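Local coordinates for MgGH51 (Meripilus giganteus, PDB 6ZPV), which probably hydrolyses terminal alpha-L-arabinofuranosyl residues from arabinose-containing plant polysaccharides, as a fungal alpha-L-arabinofuranosidase of glycoside hydrolase family GH51, at residues W537-A542 / G546-K551; I604-T609 / I622-N627. One frame throughout, in Å; residues are numbered along the deposited sequence. Where two conformers were deposited one is given.

Contact 1 of 2, residues W537-A542 / G546-K551; sequences WSITRA and GKTFIK
A tight beta hairpin of strands 535-541 and 547-554 sets W537-A542 against G546-K551, with the short strand axes at 168°. S538 with K551 and T540 with F549 are hydrogen-bonded pairs; F549 N lies 2.8 Å from T540 O. At the turn A542 uses both backbone groups, N to K547 O and O to G546 N. I539 and I550 run side by side on one face, CG1 to CG1 4.1 Å. There T548 splits its branches: CG2, anti to the backbone N, meets I539 CG2 at 3.9 Å, while OG1 donates to G546 O (2.8 Å) from above the carbonyl plane and touches R541 CG. An alanine here would probably deprive both G546 O and T626 OG1 of their hydroxyl partner and open a gap beside I539. In the conformer described, the extended R541 lays a guanidinium face over G546 CA, NH2 to CA 3.6 Å, and bonds T626 O through NH2 and Q522 OE1 through NH1. On the other face T540 OG1 meets the F549 ring edge at CD2, 3.7 Å away, and bonds G520 N. One water joins T540 OG1, F549 O and K551 NZ, which also salt-bridges E468. Such a ladder typifies antiparallel hairpins, here in the C-terminal beta domain.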
loop_
_atom_site.group_PDB
_atom_site.type_symbol
_atom_site.label_atom_id
_atom_site.label_comp_id
_atom_site.label_asym_id
_atom_site.label_seq_id
_atom_site.Cartn_x
_atom_site.Cartn_y
_atom_site.Cartn_z
ATOM N N TRP A 537 -7.779 14.866 -23.548
ATOM C CA TRP A 537 -8.373 15.699 -22.497
ATOM C C TRP A 537 -9.658 15.044 -22.016
ATOM O O TRP A 537 -10.243 14.188 -22.702
ATOM C CB TRP A 537 -8.657 17.127 -23.044
ATOM C CG TRP A 537 -9.471 17.135 -24.284
ATOM C CD1 TRP A 537 -10.844 17.089 -24.382
ATOM C CD2 TRP A 537 -8.969 17.127 -25.648
ATOM N NE1 TRP A 537 -11.213 17.027 -25.700
ATOM C CE2 TRP A 537 -10.078 17.058 -26.488
ATOM C CE3 TRP A 537 -7.696 17.136 -26.187
ATOM C CZ2 TRP A 537 -9.950 17.004 -27.886
ATOM C CZ3 TRP A 537 -7.576 17.123 -27.546
ATOM C CH2 TRP A 537 -8.690 17.056 -28.390
ATOM N N SER A 538 -10.123 15.498 -20.857
ATOM C CA SER A 538 -11.406 15.074 -20.258
ATOM C C SER A 538 -11.896 16.204 -19.358
ATOM O O SER A 538 -11.089 16.788 -18.609
ATOM C CB SER A 538 -11.238 13.773 -19.482
ATOM O OG SER A 538 -12.452 13.399 -18.846
ATOM N N ILE A 539 -13.196 16.497 -19.422
ATOM C CA ILE A 539 -13.795 17.644 -18.723
ATOM C C ILE A 539 -14.897 17.102 -17.823
ATOM O O ILE A 539 -15.820 16.404 -18.280
ATOM C CB ILE A 539 -14.305 18.707 -19.694
ATOM C CG1 ILE A 539 -13.176 19.123 -20.647
ATOM C CG2 ILE A 539 -14.865 19.854 -18.923
ATOM C CD1 ILE A 539 -13.539 20.072 -21.740
ATOM N N THR A 540 -14.839 17.489 -16.557
ATOM C CA THR A 540 -15.874 17.174 -15.569
ATOM C C THR A 540 -16.287 18.411 -14.812
ATOM O O THR A 540 -15.586 19.439 -14.896
ATOM C CB THR A 540 -15.432 16.051 -14.589
ATOM O OG1 THR A 540 -14.308 16.521 -13.837
ATOM C CG2 THR A 540 -15.114 14.764 -15.324
ATOM N N ARG A 541 -17.389 18.324 -14.103
ATOM C CA ARG A 541 -17.986 19.478 -13.389
ATOM C C ARG A 541 -18.534 19.022 -12.037
ATOM O O ARG A 541 -19.194 17.985 -11.998
ATOM C CB ARG A 541 -19.038 20.126 -14.301
ATOM C CG ARG A 541 -19.718 21.367 -13.736
ATOM C CD ARG A 541 -20.615 22.043 -14.783
ATOM N NE ARG A 541 -21.310 23.226 -14.308
ATOM C CZ ARG A 541 -22.450 23.221 -13.597
ATOM N NH1 ARG A 541 -23.060 22.073 -13.279
ATOM N NH2 ARG A 541 -22.962 24.370 -13.149
ATOM N N ALA A 542 -18.312 19.823 -11.018
ATOM C CA ALA A 542 -18.942 19.633 -9.714
ATOM C C ALA A 542 -20.346 20.238 -9.743
ATOM O O ALA A 542 -20.510 21.465 -9.904
ATOM C CB ALA A 542 -18.084 20.267 -8.677
ATOM N N GLY A 546 -20.389 24.258 -9.681
ATOM C CA GLY A 546 -20.050 24.601 -11.057
ATOM C C GLY A 546 -18.539 24.607 -11.331
ATOM O O GLY A 546 -18.153 24.946 -12.453
ATOM N N LYS A 547 -17.693 24.214 -10.364
ATOM C CA LYS A 547 -16.251 24.080 -10.637
ATOM C C LYS A 547 -16.095 23.043 -11.756
ATOM O O LYS A 547 -16.642 21.928 -11.685
ATOM C CB LYS A 547 -15.492 23.706 -9.388
ATOM C CG LYS A 547 -15.115 24.819 -8.496
ATOM C CD LYS A 547 -14.118 24.298 -7.492
ATOM C CE LYS A 547 -13.506 25.434 -6.764
ATOM N NZ LYS A 547 -12.637 24.837 -5.732
ATOM N N THR A 548 -15.353 23.422 -12.801
ATOM C CA THR A 548 -15.244 22.652 -14.029
ATOM C C THR A 548 -13.760 22.398 -14.284
ATOM O O THR A 548 -12.959 23.373 -14.375
ATOM C CB THR A 548 -15.923 23.415 -15.184
ATOM O OG1 THR A 548 -17.279 23.674 -14.829
ATOM C CG2 THR A 548 -15.864 22.675 -16.500
ATOM N N PHE A 549 -13.411 21.129 -14.390
ATOM C CA PHE A 549 -12.006 20.649 -14.401
ATOM C C PHE A 549 -11.665 20.140 -15.772
ATOM O O PHE A 549 -12.234 19.127 -16.214
ATOM C CB PHE A 549 -11.845 19.556 -13.367
ATOM C CG PHE A 549 -12.378 19.883 -12.002
ATOM C CD1 PHE A 549 -11.666 20.675 -11.137
ATOM C CD2 PHE A 549 -13.591 19.369 -11.589
ATOM C CE1 PHE A 549 -12.132 20.966 -9.862
ATOM C CE2 PHE A 549 -14.086 19.626 -10.335
ATOM C CZ PHE A 549 -13.360 20.453 -9.489
ATOM N N ILE A 550 -10.792 20.848 -16.469
ATOM C CA ILE A 550 -10.331 20.508 -17.814
ATOM C C ILE A 550 -8.963 19.896 -17.689
ATOM O O ILE A 550 -7.983 20.586 -17.374
ATOM C CB ILE A 550 -10.337 21.752 -18.717
ATOM C CG1 ILE A 550 -11.686 22.434 -18.792
ATOM C CG2 ILE A 550 -9.792 21.387 -20.084
ATOM C CD1 ILE A 550 -11.652 23.833 -19.369
ATOM N N LYS A 551 -8.873 18.570 -17.853
ATOM C CA LYS A 551 -7.604 17.819 -17.692
ATOM C C LYS A 551 -7.038 17.502 -19.053
ATOM O O LYS A 551 -7.772 16.987 -19.896
ATOM C CB LYS A 551 -7.870 16.569 -16.809
ATOM C CG LYS A 551 -8.325 16.924 -15.407
ATOM C CD LYS A 551 -8.163 15.894 -14.364
ATOM C CE LYS A 551 -9.117 14.759 -14.497
ATOM N NZ LYS A 551 -10.163 14.691 -13.333
HETATM O O HOH W 1 -11.958 16.324 -15.209
#

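Contact 2 of 2, residues I604-T609 / I622-N627; sequences IGTGKT and ITVTTN
T606 turns OG1 in between its own backbone N and carbonyl carbon (chi1 48°) and V624 sets CG1 anti to its carbonyl carbon (chi1 -67°), and with these rotations the two side chains meet. They do so within the antiparallel sheet of the C-terminal beta domain, but not as neighbouring strands: strand 575-582 runs between strands 600-605 and 618-625, so I604-T609 reaches I622-N627 over its beginning. The spacing says as much, since T606 CA and V624 CA are 7.5 Å apart, too far for direct backbone pairing. What crosses is side chain alone, and it is a small contact, burying 127 Å² in all.

T606 comes in obliquely, and V624 CG1 lies against CB and both branches of T606. In the conformer described, that methyl is 3.6 Å from T606 OG1, 3.7 Å from T606 CG2 and 3.8 Å from T606 CB; a second conformer was deposited, so the fine detail holds for this one only. The hydroxyl therefore rests on a hydrocarbon on this side and finds its polar partner elsewhere, in S573 O just ahead of the intervening strand. Backbone bonds of I604 with G576 and of T606 with S574 hold I604-T606 beside the start of that strand.

Two residues back along both segments, CD1 at the end of I604's longer branch approaches I622. I622 is buried, with F610 and Y612 of strand 609-614 also packing on it, so the hydrophobic patch continues beyond the two segments. The I622 methyl CG2 is shared: it lies 4.4 Å from I604 CD1, and again 4.4 Å from T606 CG2.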
loop_
_atom_site.group_PDB
_atom_site.type_symbol
_atom_site.label_atom_id
_atom_site.label_comp_id
_atom_site.label_asym_id
_atom_site.label_seq_id
_atom_site.Cartn_x
_atom_site.Cartn_y
_atom_site.Cartn_z
ATOM N N ILE A 604 -4.959 32.274 -14.476
ATOM C CA ILE A 604 -4.950 32.707 -15.883
ATOM C C ILE A 604 -6.301 33.305 -16.224
ATOM O O ILE A 604 -7.352 32.982 -15.609
ATOM C CB ILE A 604 -4.615 31.531 -16.825
ATOM C CG1 ILE A 604 -5.613 30.398 -16.667
ATOM C CG2 ILE A 604 -3.144 31.097 -16.699
ATOM C CD1 ILE A 604 -5.574 29.393 -17.779
ATOM N N GLY A 605 -6.311 34.104 -17.286
ATOM C CA GLY A 605 -7.564 34.540 -17.876
ATOM C C GLY A 605 -8.308 33.436 -18.595
ATOM O O GLY A 605 -7.675 32.615 -19.284
ATOM N N THR A 606 -9.643 33.375 -18.529
ATOM C CA THR A 606 -10.407 32.318 -19.242
ATOM C C THR A 606 -11.547 32.953 -20.071
ATOM O O THR A 606 -11.310 33.380 -21.139
ATOM C CB THR A 606 -10.714 31.183 -18.245
ATOM O OG1 THR A 606 -11.247 31.667 -17.006
ATOM C CG2 THR A 606 -9.467 30.381 -17.892
ATOM N N GLY A 607 -12.727 32.489 -19.885
ATOM C CA GLY A 607 -14.016 32.996 -20.311
ATOM C C GLY A 607 -14.604 31.981 -21.229
ATOM O O GLY A 607 -14.217 30.776 -21.192
ATOM N N LYS A 608 -15.573 32.398 -22.013
ATOM C CA LYS A 608 -16.255 31.446 -22.899
ATOM C C LYS A 608 -15.347 30.937 -23.991
ATOM O O LYS A 608 -15.701 29.883 -24.576
ATOM C CB LYS A 608 -17.565 32.022 -23.432
ATOM C CG LYS A 608 -18.684 32.031 -22.406
ATOM C CD LYS A 608 -19.967 32.690 -22.828
ATOM C CE LYS A 608 -21.064 32.506 -21.826
ATOM N NZ LYS A 608 -22.331 33.128 -22.322
ATOM N N THR A 609 -14.289 31.662 -24.325
ATOM C CA THR A 609 -13.287 31.183 -25.291
ATOM C C THR A 609 -11.930 31.474 -24.670
ATOM O O THR A 609 -11.667 32.649 -24.294
ATOM C CB THR A 609 -13.421 31.908 -26.668
ATOM O OG1 THR A 609 -14.737 31.687 -27.181
ATOM C CG2 THR A 609 -12.389 31.392 -27.644
ATOM N N ILE A 622 -6.967 22.832 -15.896
ATOM C CA ILE A 622 -7.521 24.193 -15.888
ATOM C C ILE A 622 -8.856 24.097 -15.173
ATOM O O ILE A 622 -9.722 23.284 -15.588
ATOM C CB ILE A 622 -7.668 24.794 -17.304
ATOM C CG1 ILE A 622 -6.286 24.960 -17.908
ATOM C CG2 ILE A 622 -8.423 26.134 -17.210
ATOM C CD1 ILE A 622 -6.288 25.387 -19.386
ATOM N N THR A 623 -9.071 24.900 -14.119
ATOM C CA THR A 623 -10.334 24.909 -13.367
ATOM C C THR A 623 -11.002 26.260 -13.555
ATOM O O THR A 623 -10.409 27.302 -13.180
ATOM C CB THR A 623 -10.108 24.609 -11.894
ATOM O OG1 THR A 623 -9.396 23.365 -11.763
ATOM C CG2 THR A 623 -11.412 24.526 -11.148
ATOM N N VAL A 624 -12.219 26.245 -14.046
ATOM C CA VAL A 624 -13.062 27.453 -14.188
ATOM C C VAL A 624 -14.392 27.166 -13.491
ATOM O O VAL A 624 -14.670 26.016 -13.124
ATOM C CB VAL A 624 -13.263 27.798 -15.684
ATOM C CG1 VAL A 624 -11.949 28.233 -16.280
ATOM C CG2 VAL A 624 -13.923 26.713 -16.503
ATOM N N THR A 625 -15.218 28.171 -13.329
ATOM C CA THR A 625 -16.608 27.990 -12.865
ATOM C C THR A 625 -17.520 28.151 -14.074
ATOM O O THR A 625 -17.415 29.151 -14.780
ATOM C CB THR A 625 -16.945 28.894 -11.704
ATOM O OG1 THR A 625 -16.019 28.639 -10.646
ATOM C CG2 THR A 625 -18.331 28.663 -11.211
ATOM N N THR A 626 -18.482 27.231 -14.232
ATOM C CA THR A 626 -19.484 27.313 -15.324
ATOM C C THR A 626 -20.890 27.145 -14.758
ATOM O O THR A 626 -21.067 26.411 -13.775
ATOM C CB THR A 626 -19.232 26.288 -16.427
ATOM O OG1 THR A 626 -19.476 24.981 -15.928
ATOM C CG2 THR A 626 -17.851 26.396 -17.011
ATOM N N ASN A 627 -21.851 27.747 -15.435
ATOM C CA ASN A 627 -23.292 27.513 -15.158
ATOM C C ASN A 627 -24.057 27.683 -16.477
ATOM O O ASN A 627 -23.501 28.220 -17.443
ATOM C CB ASN A 627 -23.845 28.370 -13.994
ATOM C CG ASN A 627 -23.272 28.111 -12.600
ATOM O OD1 ASN A 627 -23.752 27.203 -11.895
ATOM N ND2 ASN A 627 -22.308 28.940 -12.149
ATOM O OXT ASN A 627 -25.252 27.291 -16.542
#

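Coming from the N terminus, the chain reaches contact 1 late, after the parallel eight-stranded sheet of the catalytic domain is complete. Contact 1 closes a hairpin turn of only three residues. The chain then passes through strands 560-565 and 575-582 before contact 2 closes a loop of twelve residues that carries strand 609-614. The two loops follow in series and neither encloses nor crosses the other. They touch directly, because strands 547-554 and 618-625 are sheet neighbours: T548 N lies 2.7 Å from V624 O, and T548 OG1 lies 2.8 Å from T626 OG1. Together they tie the 535-554 hairpin to the C-terminal strand and to strand 600-605 at one edge of the sheet.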